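Local coordinates for cell division protein FtsI/penicillin binding protein 2 (Legionella pneumophila subsp. pneumophila ATCC 43290, PDB 4ZTK), which probably acts as a D,D-transpeptidase that cross-links peptidoglycan during cell division, a member of the penicillin-binding protein family, at residues R23-Q31 with R304-S312; V45-I56 with I189-A197. All coordinates share one frame; numbering follows the deposited sequence.

Contact 1. Residues R23-Q31 with R304-S312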
ATOM      1  N   ARG A  23      -6.199  10.639  19.431  1.00 35.30           N
ATOM      2  CA  ARG A  23      -7.088  11.288  18.469  1.00 44.63           C
ATOM      3  C   ARG A  23      -7.147  10.502  17.155  1.00 46.66           C
ATOM      4  O   ARG A  23      -8.225  10.288  16.590  1.00 40.20           O
ATOM      5  CB  ARG A  23      -6.634  12.722  18.195  1.00 53.12           C
ATOM      6  CG  ARG A  23      -7.541  13.484  17.242  1.00 67.94           C
ATOM      7  CD  ARG A  23      -6.761  14.496  16.412  1.00 85.41           C
ATOM      8  NE  ARG A  23      -7.623  15.232  15.489  1.00 96.93           N
ATOM      9  CZ  ARG A  23      -7.180  15.933  14.450  1.00 97.98           C
ATOM     10  NH1 ARG A  23      -5.879  15.990  14.190  1.00 97.55           N
ATOM     11  NH2 ARG A  23      -8.038  16.572  13.665  1.00 94.96           N
HETATM   12  N   MSE A  24      -5.987  10.073  16.668  1.00 46.39           N
HETATM   13  CA  MSE A  24      -5.931   9.291  15.435  1.00 40.64           C
HETATM   14  C   MSE A  24      -6.566   7.925  15.640  1.00 39.89           C
HETATM   15  O   MSE A  24      -7.277   7.423  14.769  1.00 40.80           O
HETATM   16  CB  MSE A  24      -4.490   9.121  14.952  1.00 46.91           C
HETATM   17  CG  MSE A  24      -3.831  10.385  14.425  1.00 53.03           C
HETATM   18 SE   MSE A  24      -4.789  11.239  12.949  0.65 74.08          SE
HETATM   19  CE  MSE A  24      -5.335   9.666  11.928  1.00 43.87           C
ATOM     20  N   GLN A  25      -6.307   7.334  16.804  1.00 34.23           N
ATOM     21  CA  GLN A  25      -6.817   6.009  17.128  1.00 39.60           C
ATOM     22  C   GLN A  25      -8.338   5.960  17.091  1.00 41.02           C
ATOM     23  O   GLN A  25      -8.927   5.033  16.540  1.00 37.07           O
ATOM     24  CB  GLN A  25      -6.326   5.570  18.507  1.00 42.75           C
ATOM     25  CG  GLN A  25      -6.730   4.160  18.868  1.00 42.95           C
ATOM     26  CD  GLN A  25      -6.167   3.137  17.900  1.00 37.34           C
ATOM     27  OE1 GLN A  25      -5.146   3.370  17.259  1.00 39.48           O
ATOM     28  NE2 GLN A  25      -6.832   1.995  17.793  1.00 43.78           N
ATOM     29  N   GLN A  26      -8.969   6.968  17.678  1.00 37.94           N
ATOM     30  CA  GLN A  26     -10.421   7.030  17.724  1.00 38.07           C
ATOM     31  C   GLN A  26     -11.017   7.191  16.326  1.00 37.31           C
ATOM     32  O   GLN A  26     -12.044   6.594  16.009  1.00 46.47           O
ATOM     33  CB  GLN A  26     -10.862   8.166  18.644  1.00 44.67           C
ATOM     34  CG  GLN A  26     -12.349   8.224  18.870  1.00 55.10           C
ATOM     35  CD  GLN A  26     -12.709   8.898  20.178  1.00 61.97           C
ATOM     36  OE1 GLN A  26     -12.274   8.476  21.253  1.00 64.40           O
ATOM     37  NE2 GLN A  26     -13.503   9.956  20.093  1.00 63.90           N
ATOM     38  N   ILE A  27     -10.362   7.991  15.492  1.00 36.19           N
ATOM     39  CA  ILE A  27     -10.764   8.142  14.096  1.00 35.44           C
ATOM     40  C   ILE A  27     -10.773   6.807  13.348  1.00 33.06           C
ATOM     41  O   ILE A  27     -11.774   6.439  12.734  1.00 41.06           O
ATOM     42  CB  ILE A  27      -9.849   9.129  13.350  1.00 35.21           C
ATOM     43  CG1 ILE A  27     -10.072  10.550  13.872  1.00 41.98           C
ATOM     44  CG2 ILE A  27     -10.093   9.055  11.839  1.00 30.56           C
ATOM     45  CD1 ILE A  27      -9.130  11.582  13.273  1.00 40.83           C
ATOM     46  N   VAL A  28      -9.670   6.070  13.406  1.00 30.10           N
ATOM     47  CA  VAL A  28      -9.586   4.832  12.634  1.00 33.33           C
ATOM     48  C   VAL A  28     -10.504   3.758  13.216  1.00 34.07           C
ATOM     49  O   VAL A  28     -11.023   2.909  12.491  1.00 33.05           O
ATOM     50  CB  VAL A  28      -8.133   4.324  12.496  1.00 32.04           C
ATOM     51  CG1 VAL A  28      -7.305   5.331  11.719  1.00 30.50           C
ATOM     52  CG2 VAL A  28      -7.506   4.052  13.867  1.00 32.91           C
ATOM     53  N   GLU A  29     -10.716   3.817  14.525  1.00 28.56           N
ATOM     54  CA  GLU A  29     -11.639   2.906  15.191  1.00 42.13           C
ATOM     55  C   GLU A  29     -13.069   3.050  14.681  1.00 35.33           C
ATOM     56  O   GLU A  29     -13.719   2.055  14.408  1.00 39.91           O
ATOM     57  CB  GLU A  29     -11.586   3.087  16.710  1.00 43.08           C
ATOM     58  CG  GLU A  29     -10.446   2.333  17.371  1.00 44.15           C
ATOM     59  CD  GLU A  29     -10.277   2.694  18.834  1.00 53.13           C
ATOM     60  OE1 GLU A  29     -10.842   3.724  19.259  1.00 55.45           O
ATOM     61  OE2 GLU A  29      -9.582   1.950  19.559  1.00 55.27           O
ATOM     62  N   LYS A  30     -13.548   4.284  14.540  1.00 32.99           N
ATOM     63  CA  LYS A  30     -14.883   4.527  13.992  1.00 35.88           C
ATOM     64  C   LYS A  30     -14.983   4.113  12.525  1.00 31.31           C
ATOM     65  O   LYS A  30     -15.996   3.558  12.094  1.00 35.12           O
ATOM     66  CB  LYS A  30     -15.264   6.005  14.101  1.00 36.02           C
ATOM     67  CG  LYS A  30     -15.301   6.540  15.510  1.00 48.21           C
ATOM     68  CD  LYS A  30     -15.780   7.984  15.550  1.00 61.96           C
ATOM     69  CE  LYS A  30     -14.815   8.915  14.832  1.00 66.96           C
ATOM     70  NZ  LYS A  30     -15.261  10.335  14.918  1.00 68.42           N
ATOM     71  N   GLN A  31     -13.941   4.406  11.757  1.00 31.38           N
ATOM     72  CA  GLN A  31     -13.987   4.209  10.313  1.00 33.35           C
ATOM     73  C   GLN A  31     -13.904   2.745   9.884  1.00 27.85           C
ATOM     74  O   GLN A  31     -14.665   2.312   9.019  1.00 34.42           O
ATOM     75  CB  GLN A  31     -12.898   5.029   9.611  1.00 34.63           C
ATOM     76  CG  GLN A  31     -13.062   6.540   9.731  1.00 36.60           C
ATOM     77  CD  GLN A  31     -14.270   7.072   8.975  1.00 38.54           C
ATOM     78  OE1 GLN A  31     -14.909   6.352   8.204  1.00 37.33           O
ATOM     79  NE2 GLN A  31     -14.586   8.345   9.194  1.00 33.90           N
ATOM     80  N   ARG A 304      -9.955   7.903   2.218  1.00 30.81           N
ATOM     81  CA  ARG A 304     -10.428   9.277   2.070  1.00 29.12           C
ATOM     82  C   ARG A 304     -11.096   9.806   3.340  1.00 35.59           C
ATOM     83  O   ARG A 304     -10.811  10.921   3.783  1.00 33.46           O
ATOM     84  CB  ARG A 304     -11.404   9.380   0.900  1.00 26.26           C
ATOM     85  CG  ARG A 304     -11.969  10.784   0.686  1.00 36.36           C
ATOM     86  CD  ARG A 304     -13.140  10.773  -0.285  1.00 44.28           C
ATOM     87  NE  ARG A 304     -13.592  12.121  -0.614  1.00 63.56           N
ATOM     88  CZ  ARG A 304     -14.831  12.428  -0.985  1.00 77.42           C
ATOM     89  NH1 ARG A 304     -15.760  11.483  -1.068  1.00 82.25           N
ATOM     90  NH2 ARG A 304     -15.147  13.684  -1.271  1.00 79.21           N
ATOM     91  N   ASN A 305     -11.983   9.005   3.922  1.00 35.67           N
ATOM     92  CA  ASN A 305     -12.710   9.435   5.115  1.00 37.41           C
ATOM     93  C   ASN A 305     -11.788   9.645   6.310  1.00 31.55           C
ATOM     94  O   ASN A 305     -11.946  10.603   7.058  1.00 32.18           O
ATOM     95  CB  ASN A 305     -13.831   8.450   5.466  1.00 33.05           C
ATOM     96  CG  ASN A 305     -14.913   8.398   4.402  1.00 44.49           C
ATOM     97  OD1 ASN A 305     -15.129   9.365   3.671  1.00 42.96           O
ATOM     98  ND2 ASN A 305     -15.600   7.264   4.312  1.00 45.96           N
ATOM     99  N   VAL A 306     -10.826   8.744   6.489  1.00 29.46           N
ATOM    100  CA  VAL A 306      -9.869   8.886   7.581  1.00 35.26           C
ATOM    101  C   VAL A 306      -9.007  10.125   7.362  1.00 35.29           C
ATOM    102  O   VAL A 306      -8.795  10.918   8.279  1.00 33.72           O
ATOM    103  CB  VAL A 306      -8.971   7.642   7.716  1.00 38.06           C
ATOM    104  CG1 VAL A 306      -7.850   7.898   8.711  1.00 36.36           C
ATOM    105  CG2 VAL A 306      -9.800   6.441   8.138  1.00 23.98           C
ATOM    106  N   ALA A 307      -8.528  10.287   6.132  1.00 29.53           N
ATOM    107  CA  ALA A 307      -7.707  11.431   5.752  1.00 37.28           C
ATOM    108  C   ALA A 307      -8.412  12.759   5.999  1.00 40.57           C
ATOM    109  O   ALA A 307      -7.809  13.702   6.504  1.00 47.52           O
ATOM    110  CB  ALA A 307      -7.283  11.320   4.294  1.00 37.54           C
HETATM  111  N   MSE A 308      -9.687  12.839   5.642  1.00 42.38           N
HETATM  112  CA  MSE A 308     -10.436  14.070   5.871  1.00 41.17           C
HETATM  113  C   MSE A 308     -10.627  14.346   7.358  1.00 45.21           C
HETATM  114  O   MSE A 308     -10.549  15.492   7.794  1.00 46.13           O
HETATM  115  CB  MSE A 308     -11.771  14.054   5.127  1.00 40.58           C
HETATM  116  CG  MSE A 308     -11.611  14.330   3.640  1.00 47.75           C
HETATM  117 SE   MSE A 308     -13.242  14.127   2.616  0.65 61.67          SE
HETATM  118  CE  MSE A 308     -14.323  15.504   3.488  1.00 58.33           C
ATOM    119  N   ASP A 309     -10.854  13.290   8.135  1.00 48.23           N
ATOM    120  CA  ASP A 309     -10.949  13.412   9.589  1.00 48.86           C
ATOM    121  C   ASP A 309      -9.630  13.873  10.199  1.00 45.18           C
ATOM    122  O   ASP A 309      -9.609  14.743  11.065  1.00 49.85           O
ATOM    123  CB  ASP A 309     -11.347  12.073  10.217  1.00 60.57           C
ATOM    124  CG  ASP A 309     -12.839  11.824  10.172  1.00 70.67           C
ATOM    125  OD1 ASP A 309     -13.538  12.519   9.406  1.00 74.41           O
ATOM    126  OD2 ASP A 309     -13.311  10.925  10.903  1.00 76.33           O
ATOM    127  N   ALA A 310      -8.532  13.278   9.744  1.00 43.21           N
ATOM    128  CA  ALA A 310      -7.211  13.565  10.302  1.00 48.07           C
ATOM    129  C   ALA A 310      -6.800  15.003  10.031  1.00 60.21           C
ATOM    130  O   ALA A 310      -6.238  15.673  10.898  1.00 61.13           O
ATOM    131  CB  ALA A 310      -6.175  12.602   9.750  1.00 37.91           C
ATOM    132  N   LEU A 311      -7.094  15.479   8.827  1.00 61.95           N
ATOM    133  CA  LEU A 311      -6.802  16.859   8.461  1.00 65.38           C
ATOM    134  C   LEU A 311      -7.875  17.802   9.020  1.00 70.72           C
ATOM    135  O   LEU A 311      -7.975  18.954   8.602  1.00 76.15           O
ATOM    136  CB  LEU A 311      -6.699  16.990   6.937  1.00 53.76           C
ATOM    137  CG  LEU A 311      -5.708  16.055   6.231  1.00 48.12           C
ATOM    138  CD1 LEU A 311      -5.835  16.156   4.722  1.00 46.65           C
ATOM    139  CD2 LEU A 311      -4.280  16.340   6.661  1.00 49.26           C
ATOM    140  N   SER A 312      -8.661  17.291   9.970  1.00 70.97           N
ATOM    141  CA  SER A 312      -9.782  18.005  10.591  1.00 75.35           C
ATOM    142  C   SER A 312     -10.881  18.388   9.601  1.00 76.36           C
ATOM    143  O   SER A 312     -10.680  19.224   8.721  1.00 83.14           O
ATOM    144  CB  SER A 312      -9.303  19.229  11.382  1.00 79.86           C
ATOM    145  OG  SER A 312      -8.593  18.838  12.544  1.00 82.01           O
TER
HETATM  146  O   HOH W   1     -15.290   4.472   6.313  1.00 47.11           O
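A water links Gln-31 to Asn-305: it donates to Gln-31 OE1 at 2.7 Å and accepts a weak bond from Asn-305 ND2. At the other end of the same amide, Gln-31 NE2 gives a weak hydrogen bond to Asp-309 OD2 (3.3 Å), the amide and carboxylate planes standing 63° apart. Two weak links and one good water bond may bias the amide's rotation. A bend at chi2 (-68°) folds the Gln-31 chain against Val-306, whose CG2 touches Gln-31 CG at 3.6 Å. Alongside, Ile-27 lays its CG2 on Asp-309 CB (3.6 Å), while its CD1 passes the same CB on the way to the backbone of Ala-310. Toward the sheet, the CG1 atoms of Val-28 and Val-306 meet at 4.0 Å. The selenium of Met-24, a selenomethionine, rests on Ala-310 CB at 3.7 Å. At the last modelled residue the Arg-23 guanidinium reaches Ser-312 OG at its edge, a weak, doubtful bond, since Ser-312 is poorly ordered. Segments 23-31 and 304-310 run roughly antiparallel, at 150°, with Val-306 and Val-28 also touching Ile-48 of the central sheet: the paired terminal helices on one sheet face that mark the penicillin-binding protein and serine beta-lactamase fold.

Contact 2. Residues V45-I56 with I189-A197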
ATOM      1  N   VAL A  45      -8.676  -3.622   8.515  1.00 28.38           N
ATOM      2  CA  VAL A  45      -7.691  -2.960   9.354  1.00 32.05           C
ATOM      3  C   VAL A  45      -7.301  -1.622   8.740  1.00 30.66           C
ATOM      4  O   VAL A  45      -7.233  -1.490   7.519  1.00 30.08           O
ATOM      5  CB  VAL A  45      -6.432  -3.845   9.544  1.00 33.75           C
ATOM      6  CG1 VAL A  45      -5.878  -4.294   8.193  1.00 23.63           C
ATOM      7  CG2 VAL A  45      -5.356  -3.114  10.357  1.00 29.76           C
ATOM      8  N   ILE A  46      -7.082  -0.625   9.593  1.00 27.55           N
ATOM      9  CA  ILE A  46      -6.500   0.640   9.170  1.00 27.32           C
ATOM     10  C   ILE A  46      -5.300   0.969  10.045  1.00 28.29           C
ATOM     11  O   ILE A  46      -5.357   0.848  11.272  1.00 29.79           O
ATOM     12  CB  ILE A  46      -7.502   1.800   9.274  1.00 32.71           C
ATOM     13  CG1 ILE A  46      -8.730   1.534   8.406  1.00 29.02           C
ATOM     14  CG2 ILE A  46      -6.842   3.105   8.857  1.00 27.89           C
ATOM     15  CD1 ILE A  46      -9.819   2.565   8.589  1.00 29.85           C
ATOM     16  N   ALA A  47      -4.212   1.391   9.416  1.00 30.35           N
ATOM     17  CA  ALA A  47      -3.041   1.829  10.157  1.00 34.47           C
ATOM     18  C   ALA A  47      -2.594   3.200   9.672  1.00 29.08           C
ATOM     19  O   ALA A  47      -2.712   3.517   8.485  1.00 25.63           O
ATOM     20  CB  ALA A  47      -1.912   0.812  10.033  1.00 31.35           C
ATOM     21  N   ILE A  48      -2.114   4.015  10.604  1.00 29.94           N
ATOM     22  CA  ILE A  48      -1.547   5.319  10.288  1.00 31.34           C
ATOM     23  C   ILE A  48      -0.117   5.351  10.802  1.00 31.46           C
ATOM     24  O   ILE A  48       0.166   4.825  11.868  1.00 30.45           O
ATOM     25  CB  ILE A  48      -2.314   6.467  10.969  1.00 30.14           C
ATOM     26  CG1 ILE A  48      -3.829   6.251  10.885  1.00 29.23           C
ATOM     27  CG2 ILE A  48      -1.902   7.812  10.378  1.00 31.41           C
ATOM     28  CD1 ILE A  48      -4.384   6.335   9.517  1.00 36.82           C
ATOM     29  N   ALA A  49       0.782   5.954  10.036  1.00 30.69           N
ATOM     30  CA  ALA A  49       2.170   6.074  10.453  1.00 30.69           C
ATOM     31  C   ALA A  49       2.665   7.495  10.235  1.00 32.52           C
ATOM     32  O   ALA A  49       2.157   8.223   9.379  1.00 28.64           O
ATOM     33  CB  ALA A  49       3.059   5.082   9.692  1.00 25.72           C
ATOM     34  N   ASP A  50       3.666   7.881  11.016  1.00 33.72           N
ATOM     35  CA  ASP A  50       4.270   9.203  10.913  1.00 38.61           C
ATOM     36  C   ASP A  50       5.370   9.200   9.848  1.00 34.13           C
ATOM     37  O   ASP A  50       6.317   8.420   9.931  1.00 38.78           O
ATOM     38  CB  ASP A  50       4.821   9.628  12.282  1.00 42.76           C
ATOM     39  CG  ASP A  50       5.807  10.769  12.185  1.00 51.52           C
ATOM     40  OD1 ASP A  50       5.369  11.925  12.013  1.00 51.59           O
ATOM     41  OD2 ASP A  50       7.022  10.507  12.287  1.00 60.93           O
ATOM     42  N   PRO A  51       5.238  10.069   8.832  1.00 34.60           N
ATOM     43  CA  PRO A  51       6.175  10.131   7.702  1.00 40.20           C
ATOM     44  C   PRO A  51       7.645  10.352   8.085  1.00 43.74           C
ATOM     45  O   PRO A  51       8.516   9.928   7.335  1.00 51.00           O
ATOM     46  CB  PRO A  51       5.667  11.327   6.892  1.00 37.54           C
ATOM     47  CG  PRO A  51       4.228  11.436   7.243  1.00 42.32           C
ATOM     48  CD  PRO A  51       4.131  11.030   8.682  1.00 40.92           C
ATOM     49  N   GLN A  52       7.917  10.996   9.216  1.00 47.97           N
ATOM     50  CA  GLN A  52       9.297  11.306   9.597  1.00 58.22           C
ATOM     51  C   GLN A  52      10.021  10.135  10.250  1.00 58.91           C
ATOM     52  O   GLN A  52      11.232   9.985  10.094  1.00 60.99           O
ATOM     53  CB  GLN A  52       9.352  12.510  10.541  1.00 66.01           C
ATOM     54  CG  GLN A  52       9.653  13.834   9.864  1.00 74.00           C
ATOM     55  CD  GLN A  52       8.408  14.513   9.335  1.00 80.16           C
ATOM     56  OE1 GLN A  52       7.293  14.028   9.529  1.00 81.33           O
ATOM     57  NE2 GLN A  52       8.592  15.645   8.665  1.00 80.93           N
ATOM     58  N   THR A  53       9.277   9.318  10.986  1.00 57.29           N
ATOM     59  CA  THR A  53       9.877   8.269  11.802  1.00 52.94           C
ATOM     60  C   THR A  53       9.449   6.877  11.361  1.00 48.01           C
ATOM     61  O   THR A  53      10.138   5.894  11.626  1.00 47.67           O
ATOM     62  CB  THR A  53       9.474   8.431  13.274  1.00 53.46           C
ATOM     63  OG1 THR A  53       8.061   8.230  13.403  1.00 51.44           O
ATOM     64  CG2 THR A  53       9.834   9.820  13.782  1.00 47.67           C
ATOM     65  N   GLY A  54       8.296   6.794  10.707  1.00 41.31           N
ATOM     66  CA  GLY A  54       7.739   5.508  10.324  1.00 44.28           C
ATOM     67  C   GLY A  54       6.989   4.822  11.455  1.00 45.50           C
ATOM     68  O   GLY A  54       6.437   3.737  11.267  1.00 46.03           O
ATOM     69  N   ASN A  55       6.967   5.451  12.628  1.00 38.61           N
ATOM     70  CA  ASN A  55       6.241   4.907  13.775  1.00 36.51           C
ATOM     71  C   ASN A  55       4.748   4.802  13.497  1.00 34.81           C
ATOM     72  O   ASN A  55       4.159   5.711  12.917  1.00 32.02           O
ATOM     73  CB  ASN A  55       6.450   5.785  15.009  1.00 37.35           C
ATOM     74  CG  ASN A  55       7.880   5.787  15.485  1.00 51.73           C
ATOM     75  OD1 ASN A  55       8.590   4.790  15.354  1.00 58.41           O
ATOM     76  ND2 ASN A  55       8.315   6.909  16.042  1.00 49.46           N
ATOM     77  N   ILE A  56       4.144   3.693  13.910  1.00 36.01           N
ATOM     78  CA  ILE A  56       2.697   3.546  13.864  1.00 42.47           C
ATOM     79  C   ILE A  56       2.092   4.453  14.921  1.00 46.79           C
ATOM     80  O   ILE A  56       2.470   4.379  16.093  1.00 40.06           O
ATOM     81  CB  ILE A  56       2.271   2.107  14.182  1.00 48.29           C
ATOM     82  CG1 ILE A  56       2.981   1.125  13.249  1.00 47.92           C
ATOM     83  CG2 ILE A  56       0.759   1.961  14.081  1.00 40.29           C
ATOM     84  CD1 ILE A  56       2.667   1.348  11.809  1.00 40.94           C
ATOM     85  N   ILE A 189       1.009  -5.496   7.944  1.00 32.74           N
ATOM     86  CA  ILE A 189       0.498  -4.130   7.910  1.00 35.15           C
ATOM     87  C   ILE A 189       1.624  -3.172   8.291  1.00 31.00           C
ATOM     88  O   ILE A 189       1.854  -2.170   7.618  1.00 28.47           O
ATOM     89  CB  ILE A 189      -0.688  -3.942   8.880  1.00 37.08           C
ATOM     90  CG1 ILE A 189      -1.881  -4.784   8.428  1.00 34.21           C
ATOM     91  CG2 ILE A 189      -1.082  -2.483   8.958  1.00 33.48           C
ATOM     92  CD1 ILE A 189      -2.374  -4.429   7.041  1.00 32.99           C
ATOM     93  N   GLU A 190       2.342  -3.517   9.355  1.00 29.36           N
ATOM     94  CA  GLU A 190       3.455  -2.705   9.845  1.00 31.05           C
ATOM     95  C   GLU A 190       4.591  -2.529   8.830  1.00 34.61           C
ATOM     96  O   GLU A 190       5.092  -1.422   8.641  1.00 33.12           O
ATOM     97  CB  GLU A 190       4.012  -3.289  11.147  1.00 34.57           C
ATOM     98  CG  GLU A 190       5.108  -2.440  11.785  1.00 39.74           C
ATOM     99  CD  GLU A 190       5.537  -2.954  13.154  1.00 58.47           C
ATOM    100  OE1 GLU A 190       5.875  -2.122  14.025  1.00 62.19           O
ATOM    101  OE2 GLU A 190       5.541  -4.186  13.359  1.00 61.33           O
ATOM    102  N   SER A 191       5.010  -3.611   8.186  1.00 33.47           N
ATOM    103  CA  SER A 191       6.144  -3.513   7.272  1.00 30.34           C
ATOM    104  C   SER A 191       5.741  -2.763   6.009  1.00 25.85           C
ATOM    105  O   SER A 191       6.515  -1.968   5.476  1.00 30.26           O
ATOM    106  CB  SER A 191       6.715  -4.894   6.933  1.00 30.05           C
ATOM    107  OG  SER A 191       5.900  -5.581   5.996  1.00 29.92           O
ATOM    108  N   LEU A 192       4.518  -2.996   5.544  1.00 26.39           N
ATOM    109  CA  LEU A 192       4.050  -2.363   4.315  1.00 23.99           C
ATOM    110  C   LEU A 192       3.893  -0.849   4.466  1.00 33.95           C
ATOM    111  O   LEU A 192       4.324  -0.083   3.600  1.00 29.21           O
ATOM    112  CB  LEU A 192       2.745  -3.001   3.826  1.00 25.75           C
ATOM    113  CG  LEU A 192       2.234  -2.499   2.469  1.00 27.75           C
ATOM    114  CD1 LEU A 192       3.298  -2.661   1.369  1.00 25.81           C
ATOM    115  CD2 LEU A 192       0.934  -3.202   2.072  1.00 24.31           C
ATOM    116  N   ILE A 193       3.291  -0.412   5.569  1.00 30.57           N
ATOM    117  CA  ILE A 193       3.095   1.017   5.774  1.00 27.69           C
ATOM    118  C   ILE A 193       4.435   1.719   6.021  1.00 26.37           C
ATOM    119  O   ILE A 193       4.612   2.889   5.666  1.00 24.87           O
ATOM    120  CB  ILE A 193       2.061   1.322   6.898  1.00 26.73           C
ATOM    121  CG1 ILE A 193       1.597   2.782   6.822  1.00 30.22           C
ATOM    122  CG2 ILE A 193       2.626   0.989   8.278  1.00 23.46           C
ATOM    123  CD1 ILE A 193       0.491   3.141   7.817  1.00 28.38           C
ATOM    124  N   LYS A 194       5.389   0.998   6.602  1.00 23.21           N
ATOM    125  CA  LYS A 194       6.714   1.569   6.817  1.00 28.73           C
ATOM    126  C   LYS A 194       7.439   1.773   5.486  1.00 31.99           C
ATOM    127  O   LYS A 194       8.179   2.743   5.315  1.00 33.47           O
ATOM    128  CB  LYS A 194       7.544   0.707   7.778  1.00 31.80           C
ATOM    129  CG  LYS A 194       7.160   0.890   9.248  1.00 34.15           C
ATOM    130  CD  LYS A 194       7.972  -0.020  10.161  1.00 37.31           C
ATOM    131  CE  LYS A 194       7.593   0.178  11.624  1.00 42.66           C
ATOM    132  NZ  LYS A 194       8.077   1.478  12.176  1.00 44.57           N
ATOM    133  N   SER A 195       7.211   0.864   4.543  1.00 25.29           N
ATOM    134  CA  SER A 195       7.765   1.017   3.204  1.00 26.29           C
ATOM    135  C   SER A 195       7.182   2.254   2.522  1.00 28.39           C
ATOM    136  O   SER A 195       7.905   3.027   1.894  1.00 24.35           O
ATOM    137  CB  SER A 195       7.508  -0.236   2.366  1.00 24.62           C
ATOM    138  OG  SER A 195       8.183  -1.348   2.936  1.00 31.45           O
ATOM    139  N   TYR A 196       5.873   2.448   2.652  1.00 25.34           N
ATOM    140  CA  TYR A 196       5.255   3.651   2.106  1.00 25.82           C
ATOM    141  C   TYR A 196       5.720   4.914   2.839  1.00 27.65           C
ATOM    142  O   TYR A 196       5.806   5.990   2.246  1.00 31.28           O
ATOM    143  CB  TYR A 196       3.726   3.532   2.078  1.00 27.69           C
ATOM    144  CG  TYR A 196       3.248   2.916   0.787  1.00 28.16           C
ATOM    145  CD1 TYR A 196       3.165   1.542   0.642  1.00 26.88           C
ATOM    146  CD2 TYR A 196       2.924   3.710  -0.300  1.00 27.67           C
ATOM    147  CE1 TYR A 196       2.751   0.972  -0.552  1.00 22.58           C
ATOM    148  CE2 TYR A 196       2.513   3.155  -1.494  1.00 27.62           C
ATOM    149  CZ  TYR A 196       2.433   1.785  -1.614  1.00 23.36           C
ATOM    150  OH  TYR A 196       2.026   1.226  -2.799  1.00 23.26           O
ATOM    151  N   ALA A 197       6.050   4.773   4.118  1.00 24.30           N
ATOM    152  CA  ALA A 197       6.556   5.903   4.891  1.00 29.15           C
ATOM    153  C   ALA A 197       7.865   6.420   4.296  1.00 35.69           C
ATOM    154  O   ALA A 197       8.154   7.613   4.354  1.00 35.56           O
ATOM    155  CB  ALA A 197       6.736   5.524   6.352  1.00 26.51           C
TER
HETATM  156  O   HOH W   2       9.976   3.150  11.835  1.00 57.09           O
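The carbonyl of Gly-54 is met from above its plane by Lys-194 NZ, a 2.9 Å hydrogen bond with the donor 66° out of that plane. A water donating to Thr-53 O accepts from Lys-194 NZ at 2.6 Å, so Lys-194 NZ holds Gly-54 O directly and Thr-53 O through the water. The Lys-194 chain is extended until chi4 (-72°), where the last bond swings NZ to the glycine. Farther along the helix, the Tyr-196 ring has Leu-192 O in plane at its edge and packs edge-to-face with Phe-85; its OH bonds to Thr-81 O, inside what is probably the SxxK motif of the active site.

Residues 50-55 form the turn of a beta hairpin between strands 43-49 and 56-63, two neighbours in the central antiparallel sheet, and helix 189-200 lies across it. Gly-54 has positive phi (82°), and its CA sits close to Ala-197 CB. Within the turn, Thr-53 OG1 donates to Asp-50 OD2 on the anti side and accepts from Asn-55 N, making an ST turn.

Ile-193 is the wedge between helix and hairpin. Its CD1 presses on the strand, 3.3 Å from Ala-47 O and 3.7 Å from Ala-49 CB, while its CG2 branch crosses to Ile-56 CD1 at 3.5 Å. One helical turn earlier, Ile-189 divides its branches: CG2 touches Ala-47 CB at 3.6 Å, and CD1 meets Val-45 CG1 at 3.7 Å, the two side chains lying alongside but pointing contrary ways.

In the fold
The two contacts lie on opposite faces of the five-stranded antiparallel sheet, their centres about 15 Å apart. Strand 43-49 is common ground: Ala-47 and Ala-49 face helix 189-200 in contact 2, while oppositely directed Ile-46 packs on Val-28, and Ile-48 on Met-24, Val-28 and Val-306 of contact 1. Helix 22-38 leads straight into this strand, and helix 295-310 is the last helix of the chain, so contact 2 is nested inside the loop that contact 1 shuts. Contact 1 joins helices from near the two ends of the modelled chain on one face, and contact 2, nearer the chain's centre, seats helix 189-200 on the other, from where that helix reaches the probable SxxK region.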